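Local coordinates for protein intimin (Escherichia coli, PDB 1F00) that serves enteropathogenic E. coli in cell adhesion, binding its receptor, probably through a C-type lectin-like domain at the end of a rod of immunoglobulin-like domains, at residues I165-I168 against T174-Y177; S212-L217 against P265-K270. One frame throughout, in Å; residues are numbered along the deposited sequence.

Overall arrangement
The two contacts lie in different domains of an elongated molecule, with centres about 40 Å apart and nearest atoms about 20 Å apart. Contact 1 sits near the middle of the chain, in an immunoglobulin-like domain, and pairs neighbouring strands of one sheet: backbone hydrogen bonds do most of the work, and one face of the hairpin is turned into the domain interior. Contact 2 belongs to the C-type lectin-like domain and lies at the surface, where a single side chain from the start of a helix reaches a strand some 50 residues further on. No element is common to both. Regular main-chain bonding in the first gives way to side-chain amides and a proline ring in the second.

Contact 1 (I165-I168 against T174-Y177); sequences ISVI and TATY
Ile165 and Tyr177 exchange two backbone hydrogen bonds, Ile165 N to Tyr177 O at 2.7 Å and Tyr177 N to Ile165 O at 2.8 Å. Val167 and Ala175 repeat the exchange, with Val167 N to Ala175 O at 2.9 Å and Ala175 N to Val167 O at 3.0 Å. These two hydrogen-bonded pairs, together with the non-hydrogen-bonded pairs Ser166-Thr176 and Ile168-Thr174, register the two arms of an antiparallel hairpin. Between the hydrogen-bonded pairs Thr176 CA lies 3.4 Å from Ile165 O, a weaker CA-H...O contact.

On the face carrying Ile165, Val167, Ala175 and Tyr177, Val167 CG1 packs against Ala175 CB at 3.8 Å. A chi1 of 62° sets that methyl between the backbone N and carbonyl carbon of its own residue, directed across to the partner strand. On the other face, Ile168 and Thr174 lie side by side, with CG2 of Ile168 3.3 Å from OG1 of Thr174.

Strand 163-169 is the middle one of three: Ser166 and Ile168 also bond through their backbones to Arg139 and Thr137, respectively, of strand 136-140. Ile99 of strand 98-99 covers Val167, Ala175 and Tyr177, while on strand 124-130 Leu127 meets Ile165 and Ala129 meets Val167, as expected of a two-sheet immunoglobulin-like sandwich.

Contact 2 (S212-L217 against P265-K270); sequences SSQNEL and PLNNIK
In the C-type lectin-like domain of intimin, Gln214, at the first turn of helix 214-224, reaches across to strand 263-270, one of the two outer strands of a three-stranded antiparallel sheet, and makes the whole of the helix side of the contact. Its side chain leaves the first helical residue toward the strand and runs out extended beyond CG (chi2 161°), which carries the amide over Pro265 to the backbone of Leu266 and the side chain of Asn267.

Pro265 offers CB, which lies 3.7 Å from CD of Gln214, and the two side chains cross at about a right angle. Asn267 comes in from further along the strand, its amide plane turned 47° from that of Gln214, so the two amides are neither stacked nor coplanar. The terminal amide of Gln214 ends among polar groups at the surface, beside the carbonyl of Leu266 and the amide of Asn267. Ser256 of the adjoining strand 254-259 also touches the Gln214 side chain, and Tyr258 of that strand touches both Pro265 and Leu217, so the same residue meets the outer strand and the helix.

The start of the helix is fastened separately. Ser213 is the N-cap, its OG accepting a weak bond from Glu216 N at 3.4 Å. Glu216, extended through CG and CD, accepts the backbone N-H of Ser212, just before the N-cap: Ser212 N meets Glu216 OE1 nearly in line with its C-O bond, at 2.7 Å and an N-H...O angle of 164°.

Contact 1 (I165-I168 against T174-Y177)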
loop_
_atom_site.group_PDB
_atom_site.type_symbol
_atom_site.label_atom_id
_atom_site.label_comp_id
_atom_site.label_asym_id
_atom_site.label_seq_id
_atom_site.Cartn_x
_atom_site.Cartn_y
_atom_site.Cartn_z
ATOM N N ILE A 165 -5.882 -1.713 -0.435
ATOM C CA ILE A 165 -4.715 -2.188 0.304
ATOM C C ILE A 165 -4.424 -1.060 1.273
ATOM O O ILE A 165 -4.326 0.100 0.865
ATOM C CB ILE A 165 -3.486 -2.395 -0.605
ATOM C CG1 ILE A 165 -3.810 -3.416 -1.695
ATOM C CG2 ILE A 165 -2.284 -2.857 0.234
ATOM C CD1 ILE A 165 -4.287 -4.760 -1.163
ATOM N N SER A 166 -4.311 -1.395 2.555
ATOM C CA SER A 166 -4.050 -0.399 3.578
ATOM C C SER A 166 -2.746 -0.671 4.310
ATOM O O SER A 166 -2.353 -1.817 4.497
ATOM C CB SER A 166 -5.192 -0.378 4.603
ATOM O OG SER A 166 -6.421 0.009 4.014
ATOM N N VAL A 167 -2.068 0.395 4.704
ATOM C CA VAL A 167 -0.838 0.255 5.463
ATOM C C VAL A 167 -1.027 1.070 6.732
ATOM O O VAL A 167 -1.663 2.131 6.710
ATOM C CB VAL A 167 0.397 0.801 4.701
ATOM C CG1 VAL A 167 0.235 2.289 4.429
ATOM C CG2 VAL A 167 1.663 0.553 5.521
ATOM N N ILE A 168 -0.513 0.563 7.843
ATOM C CA ILE A 168 -0.598 1.292 9.100
ATOM C C ILE A 168 0.801 1.354 9.704
ATOM O O ILE A 168 1.584 0.410 9.581
ATOM C CB ILE A 168 -1.576 0.619 10.108
ATOM C CG1 ILE A 168 -1.138 -0.814 10.407
ATOM C CG2 ILE A 168 -2.987 0.633 9.547
ATOM C CD1 ILE A 168 -2.082 -1.552 11.351
ATOM N N THR A 174 -2.898 5.536 9.221
ATOM C CA THR A 174 -3.373 4.624 8.192
ATOM C C THR A 174 -3.420 5.329 6.837
ATOM O O THR A 174 -3.883 6.470 6.737
ATOM C CB THR A 174 -4.805 4.114 8.503
ATOM O OG1 THR A 174 -4.816 3.412 9.753
ATOM C CG2 THR A 174 -5.292 3.193 7.387
ATOM N N ALA A 175 -2.935 4.648 5.803
ATOM C CA ALA A 175 -2.965 5.174 4.439
ATOM C C ALA A 175 -3.512 4.028 3.601
ATOM O O ALA A 175 -3.224 2.870 3.882
ATOM C CB ALA A 175 -1.571 5.555 3.966
ATOM N N THR A 176 -4.294 4.340 2.573
ATOM C CA THR A 176 -4.881 3.288 1.753
ATOM C C THR A 176 -4.855 3.562 0.256
ATOM O O THR A 176 -4.960 4.712 -0.191
ATOM C CB THR A 176 -6.347 3.038 2.141
ATOM O OG1 THR A 176 -7.122 4.199 1.823
ATOM C CG2 THR A 176 -6.466 2.762 3.620
ATOM N N TYR A 177 -4.718 2.483 -0.504
ATOM C CA TYR A 177 -4.689 2.529 -1.960
ATOM C C TYR A 177 -5.791 1.614 -2.486
ATOM O O TYR A 177 -5.904 0.464 -2.063
ATOM C CB TYR A 177 -3.333 2.050 -2.479
ATOM C CG TYR A 177 -3.321 1.801 -3.971
ATOM C CD1 TYR A 177 -3.486 0.519 -4.481
ATOM C CD2 TYR A 177 -3.197 2.859 -4.873
ATOM C CE1 TYR A 177 -3.529 0.289 -5.851
ATOM C CE2 TYR A 177 -3.245 2.639 -6.250
ATOM C CZ TYR A 177 -3.411 1.353 -6.728
ATOM O OH TYR A 177 -3.477 1.121 -8.083
#

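Contact 2 (S212-L217 against P265-K270)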
loop_
_atom_site.group_PDB
_atom_site.type_symbol
_atom_site.label_atom_id
_atom_site.label_comp_id
_atom_site.label_asym_id
_atom_site.label_seq_id
_atom_site.Cartn_x
_atom_site.Cartn_y
_atom_site.Cartn_z
ATOM N N SER A 212 -7.019 -13.304 -28.436
ATOM C CA SER A 212 -7.487 -13.073 -29.803
ATOM C C SER A 212 -6.354 -13.048 -30.811
ATOM O O SER A 212 -6.568 -13.253 -32.008
ATOM C CB SER A 212 -8.226 -11.742 -29.892
ATOM O OG SER A 212 -7.323 -10.671 -29.693
ATOM N N SER A 213 -5.144 -12.805 -30.321
ATOM C CA SER A 213 -3.992 -12.681 -31.192
ATOM C C SER A 213 -2.718 -12.603 -30.366
ATOM O O SER A 213 -2.766 -12.513 -29.142
ATOM C CB SER A 213 -4.122 -11.379 -31.968
ATOM O OG SER A 213 -4.261 -10.310 -31.034
ATOM N N GLN A 214 -1.583 -12.609 -31.053
ATOM C CA GLN A 214 -0.296 -12.487 -30.387
ATOM C C GLN A 214 -0.253 -11.098 -29.745
ATOM O O GLN A 214 0.325 -10.909 -28.675
ATOM C CB GLN A 214 0.835 -12.661 -31.410
ATOM C CG GLN A 214 0.975 -14.113 -31.887
ATOM C CD GLN A 214 1.734 -14.260 -33.195
ATOM O OE1 GLN A 214 2.267 -15.329 -33.497
ATOM N NE2 GLN A 214 1.776 -13.193 -33.982
ATOM N N ASN A 215 -0.892 -10.130 -30.395
ATOM C CA ASN A 215 -0.932 -8.762 -29.885
ATOM C C ASN A 215 -1.511 -8.689 -28.468
ATOM O O ASN A 215 -0.952 -8.018 -27.596
ATOM C CB ASN A 215 -1.748 -7.876 -30.841
ATOM C CG ASN A 215 -1.793 -6.426 -30.405
ATOM O OD1 ASN A 215 -2.505 -6.066 -29.468
ATOM N ND2 ASN A 215 -1.025 -5.582 -31.085
ATOM N N GLU A 216 -2.612 -9.396 -28.221
ATOM C CA GLU A 216 -3.230 -9.361 -26.897
ATOM C C GLU A 216 -2.291 -9.841 -25.787
ATOM O O GLU A 216 -2.271 -9.261 -24.705
ATOM C CB GLU A 216 -4.533 -10.180 -26.884
ATOM C CG GLU A 216 -5.284 -10.113 -25.542
ATOM C CD GLU A 216 -6.741 -10.556 -25.651
ATOM O OE1 GLU A 216 -7.006 -11.589 -26.289
ATOM O OE2 GLU A 216 -7.626 -9.875 -25.087
ATOM N N LEU A 217 -1.509 -10.887 -26.050
ATOM C CA LEU A 217 -0.574 -11.390 -25.042
ATOM C C LEU A 217 0.701 -10.545 -24.997
ATOM O O LEU A 217 1.350 -10.437 -23.958
ATOM C CB LEU A 217 -0.225 -12.861 -25.302
ATOM C CG LEU A 217 -1.347 -13.875 -25.032
ATOM C CD1 LEU A 217 -0.804 -15.290 -25.133
ATOM C CD2 LEU A 217 -1.926 -13.639 -23.647
ATOM N N PRO A 265 6.894 -14.756 -30.718
ATOM C CA PRO A 265 5.661 -15.118 -31.430
ATOM C C PRO A 265 5.939 -16.112 -32.560
ATOM O O PRO A 265 6.827 -15.881 -33.390
ATOM C CB PRO A 265 5.151 -13.774 -31.943
ATOM C CG PRO A 265 6.413 -12.965 -32.112
ATOM C CD PRO A 265 7.192 -13.321 -30.865
ATOM N N LEU A 266 5.193 -17.219 -32.578
ATOM C CA LEU A 266 5.346 -18.253 -33.606
ATOM C C LEU A 266 4.061 -18.476 -34.403
ATOM O O LEU A 266 2.969 -18.155 -33.941
ATOM C CB LEU A 266 5.753 -19.582 -32.970
ATOM C CG LEU A 266 6.995 -19.574 -32.084
ATOM C CD1 LEU A 266 7.246 -20.981 -31.539
ATOM C CD2 LEU A 266 8.185 -19.074 -32.887
ATOM N N ASN A 267 4.201 -19.040 -35.599
ATOM C CA ASN A 267 3.053 -19.317 -36.455
ATOM C C ASN A 267 3.177 -20.721 -37.060
ATOM O O ASN A 267 4.198 -21.397 -36.888
ATOM C CB ASN A 267 2.982 -18.287 -37.583
ATOM C CG ASN A 267 3.121 -16.861 -37.084
ATOM O OD1 ASN A 267 2.266 -16.356 -36.357
ATOM N ND2 ASN A 267 4.211 -16.202 -37.473
ATOM N N ASN A 268 2.127 -21.150 -37.760
ATOM C CA ASN A 268 2.110 -22.450 -38.425
ATOM C C ASN A 268 2.326 -23.631 -37.489
ATOM O O ASN A 268 2.919 -24.639 -37.879
ATOM C CB ASN A 268 3.178 -22.485 -39.522
ATOM C CG ASN A 268 2.983 -21.400 -40.558
ATOM O OD1 ASN A 268 3.899 -20.628 -40.840
ATOM N ND2 ASN A 268 1.791 -21.340 -41.139
ATOM N N ILE A 269 1.855 -23.506 -36.254
ATOM C CA ILE A 269 1.991 -24.585 -35.283
ATOM C C ILE A 269 0.809 -25.542 -35.468
ATOM O O ILE A 269 -0.342 -25.114 -35.464
ATOM C CB ILE A 269 2.004 -24.018 -33.846
ATOM C CG1 ILE A 269 3.100 -22.955 -33.726
ATOM C CG2 ILE A 269 2.259 -25.132 -32.838
ATOM C CD1 ILE A 269 4.508 -23.496 -33.949
ATOM N N LYS A 270 1.092 -26.831 -35.644
ATOM C CA LYS A 270 0.033 -27.823 -35.851
ATOM C C LYS A 270 -0.944 -27.793 -34.680
ATOM O O LYS A 270 -0.560 -28.040 -33.538
ATOM C CB LYS A 270 0.638 -29.223 -36.000
ATOM C CG LYS A 270 -0.287 -30.215 -36.680
ATOM C CD LYS A 270 0.403 -31.553 -36.916
ATOM C CE LYS A 270 -0.347 -32.369 -37.961
ATOM N NZ LYS A 270 -1.808 -32.420 -37.660
#